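Local coordinates for protein QdtA (Thermoanaerobacterium thermosaccharolyticum, PDB 4ZU5) that belongs to the WxcM-like branch of the cupin clan, folds mainly into antiparallel beta-sheets, forms a two-chain assembly and binds thymidine in the crystal, at residues K54-L60 with G88-L94; C62-K68 with I80-P85; V67-I73 with V95-D101. All coordinates share one frame; numbering follows the deposited sequence.

Interaction 1 of 3, residues K54-L60 with G88-L94. Unlike the reference sequence in segment 88-94: L94 (reference Phe).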
loop_
_atom_site.group_PDB
_atom_site.type_symbol
_atom_site.label_atom_id
_atom_site.label_comp_id
_atom_site.label_asym_id
_atom_site.label_seq_id
_atom_site.Cartn_x
_atom_site.Cartn_y
_atom_site.Cartn_z
ATOM N N LYS A 54 -1.049 -21.864 -2.301
ATOM C CA LYS A 54 -2.031 -22.599 -3.114
ATOM C C LYS A 54 -3.271 -21.778 -3.491
ATOM O O LYS A 54 -3.886 -22.009 -4.527
ATOM C CB LYS A 54 -2.519 -23.878 -2.417
ATOM C CG LYS A 54 -1.453 -24.847 -1.900
ATOM C CD LYS A 54 -1.061 -24.625 -0.422
ATOM C CE LYS A 54 -1.801 -25.492 0.601
ATOM N NZ LYS A 54 -1.218 -26.867 0.674
ATOM N N LYS A 55 -3.700 -20.857 -2.642
ATOM C CA LYS A 55 -5.018 -20.228 -2.861
ATOM C C LYS A 55 -4.975 -18.681 -2.940
ATOM O O LYS A 55 -5.930 -18.040 -3.332
ATOM C CB LYS A 55 -5.955 -20.645 -1.716
ATOM C CG LYS A 55 -6.464 -22.078 -1.899
ATOM C CD LYS A 55 -6.824 -22.818 -0.620
ATOM C CE LYS A 55 -7.228 -21.874 0.504
ATOM N NZ LYS A 55 -7.938 -22.604 1.599
ATOM N N LEU A 56 -3.896 -18.099 -2.494
ATOM C CA LEU A 56 -3.735 -16.669 -2.382
ATOM C C LEU A 56 -3.404 -16.020 -3.739
ATOM O O LEU A 56 -2.620 -16.550 -4.513
ATOM C CB LEU A 56 -2.608 -16.407 -1.395
ATOM C CG LEU A 56 -2.351 -14.949 -1.038
ATOM C CD1 LEU A 56 -3.578 -14.375 -0.333
ATOM C CD2 LEU A 56 -1.127 -14.748 -0.168
ATOM N N HIS A 57 -3.929 -14.809 -3.958
ATOM C CA HIS A 57 -3.616 -14.022 -5.145
ATOM C C HIS A 57 -3.058 -12.741 -4.546
ATOM O O HIS A 57 -3.515 -12.306 -3.492
ATOM C CB HIS A 57 -4.869 -13.785 -6.008
ATOM C CG HIS A 57 -5.452 -15.033 -6.596
ATOM N ND1 HIS A 57 -5.283 -15.409 -7.913
ATOM C CD2 HIS A 57 -6.269 -15.962 -6.049
ATOM C CE1 HIS A 57 -5.878 -16.577 -8.117
ATOM N NE2 HIS A 57 -6.469 -16.938 -6.992
ATOM N N GLN A 58 -2.011 -12.212 -5.171
ATOM C CA GLN A 58 -1.290 -11.060 -4.682
ATOM C C GLN A 58 -0.929 -10.182 -5.850
ATOM O O GLN A 58 -0.777 -10.675 -6.981
ATOM C CB GLN A 58 0.037 -11.564 -4.112
ATOM C CG GLN A 58 -0.110 -12.337 -2.824
ATOM C CD GLN A 58 1.247 -12.480 -2.131
ATOM O OE1 GLN A 58 2.283 -12.623 -2.768
ATOM N NE2 GLN A 58 1.236 -12.379 -0.822
ATOM N N VAL A 59 -0.705 -8.910 -5.555
ATOM C CA VAL A 59 -0.093 -7.970 -6.465
ATOM C C VAL A 59 1.030 -7.289 -5.726
ATOM O O VAL A 59 0.826 -6.719 -4.682
ATOM C CB VAL A 59 -1.126 -6.962 -6.960
ATOM C CG1 VAL A 59 -0.514 -5.820 -7.744
ATOM C CG2 VAL A 59 -2.147 -7.680 -7.856
ATOM N N LEU A 60 2.201 -7.290 -6.331
ATOM C CA LEU A 60 3.367 -6.634 -5.758
ATOM C C LEU A 60 3.627 -5.322 -6.481
ATOM O O LEU A 60 3.561 -5.243 -7.719
ATOM C CB LEU A 60 4.609 -7.534 -5.899
ATOM C CG LEU A 60 4.832 -8.680 -4.909
ATOM C CD1 LEU A 60 3.620 -9.604 -4.789
ATOM C CD2 LEU A 60 6.047 -9.525 -5.260
ATOM N N GLY A 88 1.924 -3.043 -11.306
ATOM C CA GLY A 88 1.865 -4.117 -10.324
ATOM C C GLY A 88 2.188 -5.466 -10.944
ATOM O O GLY A 88 1.859 -5.710 -12.126
ATOM N N LEU A 89 2.736 -6.345 -10.120
ATOM C CA LEU A 89 3.030 -7.720 -10.528
ATOM C C LEU A 89 2.026 -8.609 -9.829
ATOM O O LEU A 89 2.091 -8.851 -8.621
ATOM C CB LEU A 89 4.476 -8.100 -10.198
ATOM C CG LEU A 89 4.897 -9.534 -10.540
ATOM C CD1 LEU A 89 4.976 -9.641 -12.038
ATOM C CD2 LEU A 89 6.249 -9.788 -9.909
ATOM N N TYR A 90 1.111 -9.134 -10.627
ATOM C CA TYR A 90 0.149 -10.121 -10.145
ATOM C C TYR A 90 0.795 -11.466 -10.126
ATOM O O TYR A 90 1.396 -11.911 -11.116
ATOM C CB TYR A 90 -1.030 -10.212 -11.106
ATOM C CG TYR A 90 -1.953 -11.395 -10.871
ATOM C CD1 TYR A 90 -2.767 -11.474 -9.759
ATOM C CD2 TYR A 90 -1.933 -12.484 -11.711
ATOM C CE1 TYR A 90 -3.510 -12.625 -9.500
ATOM C CE2 TYR A 90 -2.688 -13.616 -11.470
ATOM C CZ TYR A 90 -3.508 -13.676 -10.374
ATOM O OH TYR A 90 -4.262 -14.847 -10.190
ATOM N N ILE A 91 0.619 -12.140 -9.004
ATOM C CA ILE A 91 1.128 -13.488 -8.844
ATOM C C ILE A 91 0.041 -14.362 -8.293
ATOM O O ILE A 91 -0.371 -14.207 -7.172
ATOM C CB ILE A 91 2.342 -13.573 -7.883
ATOM C CG1 ILE A 91 3.456 -12.658 -8.362
ATOM C CG2 ILE A 91 2.848 -15.013 -7.784
ATOM C CD1 ILE A 91 4.591 -12.485 -7.365
ATOM N N GLY A 92 -0.355 -15.342 -9.083
ATOM C CA GLY A 92 -1.316 -16.321 -8.689
ATOM C C GLY A 92 -0.766 -17.541 -7.973
ATOM O O GLY A 92 0.343 -17.513 -7.491
ATOM N N PRO A 93 -1.607 -18.559 -7.785
ATOM C CA PRO A 93 -1.248 -19.752 -7.024
ATOM C C PRO A 93 -0.115 -20.536 -7.670
ATOM O O PRO A 93 0.033 -20.560 -8.912
ATOM C CB PRO A 93 -2.531 -20.569 -7.061
ATOM C CG PRO A 93 -3.568 -19.505 -6.960
ATOM C CD PRO A 93 -3.069 -18.490 -7.970
ATOM N N LEU A 94 0.722 -21.035 -6.777
ATOM C CA LEU A 94 1.742 -22.007 -7.092
ATOM C C LEU A 94 2.843 -21.462 -7.943
ATOM O O LEU A 94 3.472 -22.179 -8.734
ATOM C CB LEU A 94 1.124 -23.204 -7.783
ATOM C CG LEU A 94 0.305 -24.060 -6.813
ATOM C CD1 LEU A 94 -0.273 -25.205 -7.607
ATOM C CD2 LEU A 94 1.045 -24.573 -5.590
HETATM O O HOH W 1 0.031 -15.674 -4.705
#

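Interaction 2 of 3, residues C62-K68 with I80-P85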
loop_
_atom_site.group_PDB
_atom_site.type_symbol
_atom_site.label_atom_id
_atom_site.label_comp_id
_atom_site.label_asym_id
_atom_site.label_seq_id
_atom_site.Cartn_x
_atom_site.Cartn_y
_atom_site.Cartn_z
ATOM N N CYS A 62 6.376 -1.787 -6.420
ATOM C CA CYS A 62 7.542 -1.107 -5.843
ATOM C C CYS A 62 7.322 0.384 -5.899
ATOM O O CYS A 62 7.160 0.943 -6.994
ATOM C CB CYS A 62 8.788 -1.505 -6.605
ATOM S SG CYS A 62 10.172 -0.518 -5.988
ATOM N N LEU A 63 7.084 0.998 -4.729
ATOM C CA LEU A 63 6.558 2.354 -4.619
ATOM C C LEU A 63 7.703 3.376 -4.637
ATOM O O LEU A 63 7.477 4.549 -4.854
ATOM C CB LEU A 63 5.731 2.529 -3.324
ATOM C CG LEU A 63 4.490 1.620 -3.278
ATOM C CD1 LEU A 63 3.574 2.026 -2.134
ATOM C CD2 LEU A 63 3.710 1.677 -4.568
ATOM N N ASN A 64 8.922 2.889 -4.441
ATOM C CA ASN A 64 10.098 3.753 -4.443
ATOM C C ASN A 64 11.320 2.854 -4.645
ATOM O O ASN A 64 11.377 1.709 -4.156
ATOM C CB ASN A 64 10.264 4.473 -3.118
ATOM C CG ASN A 64 11.323 5.554 -3.202
ATOM O OD1 ASN A 64 11.303 6.433 -4.082
ATOM N ND2 ASN A 64 12.271 5.467 -2.301
ATOM N N GLY A 65 12.252 3.352 -5.445
ATOM C CA GLY A 65 13.447 2.584 -5.777
ATOM C C GLY A 65 13.146 1.444 -6.732
ATOM O O GLY A 65 12.310 1.577 -7.624
ATOM N N SER A 66 13.877 0.355 -6.536
ATOM C CA SER A 66 13.793 -0.811 -7.378
ATOM C C SER A 66 14.098 -2.077 -6.602
ATOM O O SER A 66 14.801 -2.056 -5.573
ATOM C CB SER A 66 14.785 -0.613 -8.541
ATOM O OG SER A 66 15.554 -1.788 -8.653
ATOM N N VAL A 67 13.516 -3.199 -7.060
ATOM C CA VAL A 67 13.655 -4.497 -6.457
ATOM C C VAL A 67 13.388 -5.526 -7.563
ATOM O O VAL A 67 12.594 -5.292 -8.479
ATOM C CB VAL A 67 12.692 -4.749 -5.267
ATOM C CG1 VAL A 67 11.233 -4.567 -5.705
ATOM C CG2 VAL A 67 12.883 -6.123 -4.655
ATOM N N LYS A 68 14.070 -6.646 -7.445
ATOM C CA LYS A 68 13.980 -7.734 -8.402
ATOM C C LYS A 68 13.237 -8.913 -7.823
ATOM O O LYS A 68 13.487 -9.390 -6.690
ATOM C CB LYS A 68 15.413 -8.122 -8.852
ATOM C CG LYS A 68 16.033 -7.149 -9.849
ATOM C CD LYS A 68 17.443 -7.580 -10.226
ATOM C CE LYS A 68 18.177 -6.479 -10.953
ATOM N NZ LYS A 68 18.625 -5.471 -9.969
ATOM N N ILE A 80 11.874 -10.299 -12.790
ATOM C CA ILE A 80 11.226 -9.066 -13.158
ATOM C C ILE A 80 11.703 -7.968 -12.220
ATOM O O ILE A 80 11.651 -8.155 -10.993
ATOM C CB ILE A 80 9.717 -9.196 -12.881
ATOM C CG1 ILE A 80 9.147 -10.427 -13.590
ATOM C CG2 ILE A 80 9.018 -7.919 -13.305
ATOM C CD1 ILE A 80 9.019 -10.214 -15.068
ATOM N N GLU A 81 12.138 -6.850 -12.785
ATOM C CA GLU A 81 12.477 -5.685 -11.989
ATOM C C GLU A 81 11.319 -4.727 -11.884
ATOM O O GLU A 81 10.749 -4.287 -12.883
ATOM C CB GLU A 81 13.684 -4.947 -12.557
ATOM C CG GLU A 81 14.150 -3.849 -11.638
ATOM C CD GLU A 81 15.367 -3.136 -12.169
ATOM O OE1 GLU A 81 16.328 -3.818 -12.531
ATOM O OE2 GLU A 81 15.342 -1.915 -12.208
ATOM N N LEU A 82 10.957 -4.430 -10.649
ATOM C CA LEU A 82 9.900 -3.493 -10.371
ATOM C C LEU A 82 10.504 -2.190 -9.908
ATOM O O LEU A 82 11.328 -2.196 -8.986
ATOM C CB LEU A 82 8.987 -4.027 -9.260
ATOM C CG LEU A 82 8.256 -5.328 -9.561
ATOM C CD1 LEU A 82 7.451 -5.800 -8.373
ATOM C CD2 LEU A 82 7.317 -5.090 -10.753
ATOM N N ASN A 83 10.074 -1.113 -10.553
ATOM C CA ASN A 83 10.673 0.199 -10.371
ATOM C C ASN A 83 9.772 1.312 -10.779
ATOM O O ASN A 83 10.220 2.447 -10.861
ATOM C CB ASN A 83 11.938 0.281 -11.225
ATOM C CG ASN A 83 11.658 -0.003 -12.686
ATOM O OD1 ASN A 83 10.557 0.244 -13.203
ATOM N ND2 ASN A 83 12.652 -0.549 -13.362
ATOM N N ASP A 84 8.507 0.993 -11.012
ATOM C CA ASP A 84 7.526 1.968 -11.371
ATOM C C ASP A 84 6.338 1.810 -10.420
ATOM O O ASP A 84 5.658 0.832 -10.494
ATOM C CB ASP A 84 7.147 1.679 -12.835
ATOM C CG ASP A 84 6.212 2.682 -13.431
ATOM O OD1 ASP A 84 5.445 3.375 -12.729
ATOM O OD2 ASP A 84 6.178 2.786 -14.672
ATOM N N PRO A 85 5.970 2.844 -9.658
ATOM C CA PRO A 85 4.815 2.669 -8.793
ATOM C C PRO A 85 3.468 2.420 -9.507
ATOM O O PRO A 85 2.509 1.997 -8.858
ATOM C CB PRO A 85 4.787 3.974 -7.984
ATOM C CG PRO A 85 6.205 4.478 -8.006
ATOM C CD PRO A 85 6.745 4.058 -9.357
HETATM O O HOH W 2 6.150 -1.622 -9.382
HETATM O O HOH W 3 12.546 3.312 -9.749
#

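Interaction 3 of 3, residues V67-I73 with V95-D101. Unlike the reference sequence in segment 95-101: V95 (reference Leu).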
loop_
_atom_site.group_PDB
_atom_site.type_symbol
_atom_site.label_atom_id
_atom_site.label_comp_id
_atom_site.label_asym_id
_atom_site.label_seq_id
_atom_site.Cartn_x
_atom_site.Cartn_y
_atom_site.Cartn_z
ATOM N N VAL A 67 13.516 -3.199 -7.060
ATOM C CA VAL A 67 13.655 -4.497 -6.457
ATOM C C VAL A 67 13.388 -5.526 -7.563
ATOM O O VAL A 67 12.594 -5.292 -8.479
ATOM C CB VAL A 67 12.692 -4.749 -5.267
ATOM C CG1 VAL A 67 11.233 -4.567 -5.705
ATOM C CG2 VAL A 67 12.883 -6.123 -4.655
ATOM N N LYS A 68 14.070 -6.646 -7.445
ATOM C CA LYS A 68 13.980 -7.734 -8.402
ATOM C C LYS A 68 13.237 -8.913 -7.823
ATOM O O LYS A 68 13.487 -9.390 -6.690
ATOM C CB LYS A 68 15.413 -8.122 -8.852
ATOM C CG LYS A 68 16.033 -7.149 -9.849
ATOM C CD LYS A 68 17.443 -7.580 -10.226
ATOM C CE LYS A 68 18.177 -6.479 -10.953
ATOM N NZ LYS A 68 18.625 -5.471 -9.969
ATOM N N ILE A 69 12.280 -9.417 -8.612
ATOM C CA ILE A 69 11.469 -10.515 -8.171
ATOM C C ILE A 69 11.828 -11.703 -9.036
ATOM O O ILE A 69 11.679 -11.645 -10.263
ATOM C CB ILE A 69 9.951 -10.298 -8.382
ATOM C CG1 ILE A 69 9.484 -8.933 -7.923
ATOM C CG2 ILE A 69 9.190 -11.431 -7.731
ATOM C CD1 ILE A 69 9.930 -8.546 -6.537
ATOM N N ARG A 70 12.320 -12.747 -8.393
ATOM C CA ARG A 70 12.598 -14.009 -9.093
ATOM C C ARG A 70 11.364 -14.881 -8.957
ATOM O O ARG A 70 10.988 -15.255 -7.860
ATOM C CB ARG A 70 13.832 -14.702 -8.495
ATOM C CG ARG A 70 14.095 -16.135 -8.955
ATOM C CD ARG A 70 15.364 -16.762 -8.320
ATOM N NE ARG A 70 16.570 -15.969 -8.559
ATOM C CZ ARG A 70 17.210 -15.243 -7.648
ATOM N NH1 ARG A 70 16.806 -15.176 -6.391
ATOM N NH2 ARG A 70 18.240 -14.521 -8.012
ATOM N N LEU A 71 10.734 -15.185 -10.089
ATOM C CA LEU A 71 9.562 -16.008 -10.153
ATOM C C LEU A 71 9.957 -17.346 -10.749
ATOM O O LEU A 71 10.659 -17.410 -11.763
ATOM C CB LEU A 71 8.498 -15.393 -11.068
ATOM C CG LEU A 71 8.186 -13.940 -10.718
ATOM C CD1 LEU A 71 7.527 -13.223 -11.890
ATOM C CD2 LEU A 71 7.301 -13.953 -9.506
ATOM N N LYS A 72 9.436 -18.409 -10.162
ATOM C CA LYS A 72 9.661 -19.694 -10.772
ATOM C C LYS A 72 8.570 -20.717 -10.574
ATOM O O LYS A 72 7.868 -20.759 -9.568
ATOM C CB LYS A 72 11.039 -20.197 -10.344
ATOM C CG LYS A 72 11.098 -21.407 -9.456
ATOM C CD LYS A 72 12.403 -21.313 -8.682
ATOM C CE LYS A 72 13.459 -22.273 -9.213
ATOM N NZ LYS A 72 14.612 -22.144 -8.282
ATOM N N ILE A 73 8.416 -21.545 -11.598
ATOM C CA ILE A 73 7.595 -22.707 -11.542
ATOM C C ILE A 73 8.507 -23.790 -12.128
ATOM O O ILE A 73 9.585 -23.491 -12.651
ATOM C CB ILE A 73 6.318 -22.536 -12.405
ATOM C CG1 ILE A 73 6.635 -22.298 -13.893
ATOM C CG2 ILE A 73 5.545 -21.324 -11.922
ATOM C CD1 ILE A 73 5.408 -22.164 -14.792
ATOM N N VAL A 95 3.162 -20.207 -7.693
ATOM C CA VAL A 95 4.347 -19.638 -8.245
ATOM C C VAL A 95 5.288 -19.390 -7.075
ATOM O O VAL A 95 4.874 -18.839 -6.076
ATOM C CB VAL A 95 4.022 -18.305 -8.907
ATOM C CG1 VAL A 95 5.296 -17.597 -9.343
ATOM C CG2 VAL A 95 3.111 -18.519 -10.128
ATOM N N TRP A 96 6.545 -19.827 -7.185
ATOM C CA TRP A 96 7.533 -19.625 -6.124
ATOM C C TRP A 96 8.179 -18.292 -6.357
ATOM O O TRP A 96 8.571 -17.940 -7.486
ATOM C CB TRP A 96 8.603 -20.763 -6.170
ATOM C CG TRP A 96 9.708 -20.714 -5.133
ATOM C CD1 TRP A 96 10.909 -20.110 -5.271
ATOM C CD2 TRP A 96 9.730 -21.332 -3.851
ATOM N NE1 TRP A 96 11.677 -20.279 -4.136
ATOM C CE2 TRP A 96 10.981 -21.040 -3.256
ATOM C CE3 TRP A 96 8.808 -22.042 -3.111
ATOM C CZ2 TRP A 96 11.323 -21.450 -1.971
ATOM C CZ3 TRP A 96 9.171 -22.504 -1.863
ATOM C CH2 TRP A 96 10.416 -22.166 -1.290
ATOM N N ARG A 97 8.398 -17.546 -5.287
ATOM C CA ARG A 97 9.120 -16.308 -5.488
ATOM C C ARG A 97 10.143 -15.963 -4.434
ATOM O O ARG A 97 10.043 -16.384 -3.283
ATOM C CB ARG A 97 8.177 -15.138 -5.739
ATOM C CG ARG A 97 7.698 -14.422 -4.507
ATOM C CD ARG A 97 6.990 -15.400 -3.602
ATOM N NE ARG A 97 5.893 -16.140 -4.234
ATOM C CZ ARG A 97 4.628 -15.730 -4.244
ATOM N NH1 ARG A 97 4.321 -14.558 -3.700
ATOM N NH2 ARG A 97 3.681 -16.502 -4.767
ATOM N N GLU A 98 11.131 -15.216 -4.903
ATOM C CA GLU A 98 12.194 -14.596 -4.089
ATOM C C GLU A 98 12.389 -13.158 -4.546
ATOM O O GLU A 98 12.134 -12.791 -5.697
ATOM C CB GLU A 98 13.483 -15.411 -4.281
ATOM C CG GLU A 98 13.337 -16.864 -3.870
ATOM C CD GLU A 98 14.411 -17.774 -4.422
ATOM O OE1 GLU A 98 15.373 -17.227 -4.976
ATOM O OE2 GLU A 98 14.255 -18.999 -4.281
ATOM N N MET A 99 12.826 -12.302 -3.635
ATOM C CA MET A 99 13.007 -10.916 -3.946
ATOM C C MET A 99 14.405 -10.467 -3.523
ATOM O O MET A 99 14.878 -10.863 -2.467
ATOM C CB MET A 99 11.978 -10.086 -3.177
ATOM C CG MET A 99 10.516 -10.386 -3.495
ATOM S SD MET A 99 9.808 -11.602 -2.413
ATOM C CE MET A 99 9.255 -10.495 -1.121
ATOM N N PHE A 100 15.032 -9.637 -4.330
ATOM C CA PHE A 100 16.449 -9.298 -4.113
ATOM C C PHE A 100 16.854 -8.009 -4.805
ATOM O O PHE A 100 16.068 -7.416 -5.559
ATOM C CB PHE A 100 17.314 -10.512 -4.509
ATOM C CG PHE A 100 17.372 -10.749 -5.992
ATOM C CD1 PHE A 100 18.402 -10.215 -6.756
ATOM C CD2 PHE A 100 16.386 -11.473 -6.625
ATOM C CE1 PHE A 100 18.476 -10.419 -8.126
ATOM C CE2 PHE A 100 16.444 -11.680 -7.994
ATOM C CZ PHE A 100 17.462 -11.122 -8.749
ATOM N N ASP A 101 18.076 -7.530 -4.546
ATOM C CA ASP A 101 18.499 -6.242 -5.049
ATOM C C ASP A 101 17.540 -5.115 -4.699
ATOM O O ASP A 101 17.189 -4.292 -5.549
ATOM C CB ASP A 101 18.668 -6.249 -6.567
ATOM C CG ASP A 101 19.985 -6.953 -7.031
ATOM O OD1 ASP A 101 20.725 -7.546 -6.229
ATOM O OD2 ASP A 101 20.170 -7.002 -8.251
HETATM O O HOH W 4 16.982 -3.673 -8.032
#

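Interaction 1 of 3, residues K54-L60 with G88-L94
Two groups converge on the carbonyl oxygen of I91: the backbone N of Q58, 3.3 Å from I91 O and tilted out of the carbonyl plane, and a water 2.9 Å from I91 O, placed to donate. The water can equally donate to L56 O, and with more acceptors around it than protons it may not serve both at once. From here the antiparallel ladder tightens. I91 N reaches Q58 O at 2.9 Å and nearly straight (171°), and L60 and L89 exchange a reciprocal pair of bonds, L60 N to L89 O being 2.8 Å. V59 and Y90 between them form a non-hydrogen-bonded pair.

On the face carrying V59 and Y90, H57 ND1 and Y90 OH lie 2.6 Å apart, and either could be the donor. Y90 CG stands anti to its own backbone N (chi1 168°), which lays the ring alongside H57. The two rings meet rim to rim with planes 15° apart, ND1 lying at the edge of the tyrosine ring and in its plane, so this is not a stack. P93 closes over one imidazole face, with P93 CD 3.4 Å from H57 CE1 and an off-centre CH-pi contact from CG. On the sheet face that carries Q58, L60 and I91, L60 CD2 packs 3.9 Å from I91 CD1, while Q58 OE1 is hydrogen-bonded to R97 NH1 and Q58 NE2 to Y37 OH.

Strand 58-64 runs between 87-91 and 107-112, against whose V110 both Q58 and L60 pack. Strand 5-9 flanks 87-91 on its far edge, and helix 125-136 touches K54 and L94.

Interaction 2 of 3, residues C62-K68 with I80-P85
This contact lies at the open end of the beta hairpin of strands 67-73 and 76-82, where its two strands part to join strand 58-64 and the turn before 87-91. V67 and L82 form a reciprocal hydrogen-bonded pair: V67 N lies 3.1 Å from L82 O, and L82 N lies 2.9 Å from V67 O. Beyond them C62 continues the apolar side, its CB pointing at the hairpin and lying 3.7 Å from L82 CB.

Across the next pair, K68 and E81, the charges meet only loosely, K68 NZ being 3.8 Å from E81 OE1, a long salt bridge; the closer partner of this ammonium is D101. CG anti to the backbone N (chi1 -172°) and a straight chain beyond it carry the E81 carboxylate out beside K68 and S66, and N83 ND2 reaches E81 OE2 at 3.2 Å from above the carboxylate plane.

Where the backbones diverge, water takes over. One water accepts from C62 N at 3.0 Å and donates to D84 O, and a second donates to both G65 O and N83 O. P85 rests against L63, while P85 O bonds Y38 of the second subunit. The short bonds here are main-chain and water-mediated, which suggests that these, with apolar contact, contribute more than the long K68-E81 pair.

Interaction 3 of 3, residues V67-I73 with V95-D101
K68 NZ donates to D101 OD2 at 2.8 Å, using the carboxylate's anti lone pair, and R70 NH1 donates to E98 OE1 at 2.9 Å. In the second salt bridge the guanidinium and carboxylate planes stand 63° apart, and OE1 is met nearly along its C-O axis. The other E98 oxygen, OE2, accepts from W96 NE1 at 2.9 Å and lies in the plane of the indole, so both oxygens of this buried acid are held, which should restrict its rotation. A water further ties K68 NZ to D101 O.

The R70 guanidinium lies flat on F100, planes 7° apart, with R70 NH2 3.4 Å from F100 CE2. K68 CB covers the opposite ring face, 3.6 Å from F100 CZ, so the phenyl lies between the R70 guanidinium and the aliphatic start of K68, a CH-pi contact. F100 CG lies between the backbone N and the carbonyl carbon (chi1 72°), which places the ring between the two.

These residues sit on neighbouring antiparallel strands in one sheet of the cupin fold. K68 with F100, R70 with E98 and K72 with W96 each exchange two main-chain bonds, R70 N to E98 O being 2.7 Å.

The other face of the sheet is largely apolar, apart from R97. I69 CD1 meets M99 CG at 3.6 Å, the two side chains lying side by side, and L71 CD2 approaches R97 CB to 4.0 Å. R97 then bends away, its NH2 bonding V95 O in the guanidinium plane, while I73 CG2 touches V95 CG2.

In the fold
Interactions 2 and 3 share V67 and K68 and belong to one sheet, their centres about 12 Å apart; I80 O and I69 N, 2.8 Å apart, probably continue the hairpin ladder between them. Interaction 1 lies in the other large sheet, about 12 Å from interaction 3 between centres, and the two sheets meet through I91 CD1 and L71 CD2 at 3.8 Å. Q58 OE1 to R97 NH1, 3.0 Å, adds a probable polar bond. L82 CD1 packs against L60 O, linking interactions 1 and 2. A bound thymidine lies about 7 Å from the Q58 side chain and one about 9 Å from the M99 side chain, against about 14 Å for the L63 side chain; R35, Y116 and Y121 line a thymidine pocket.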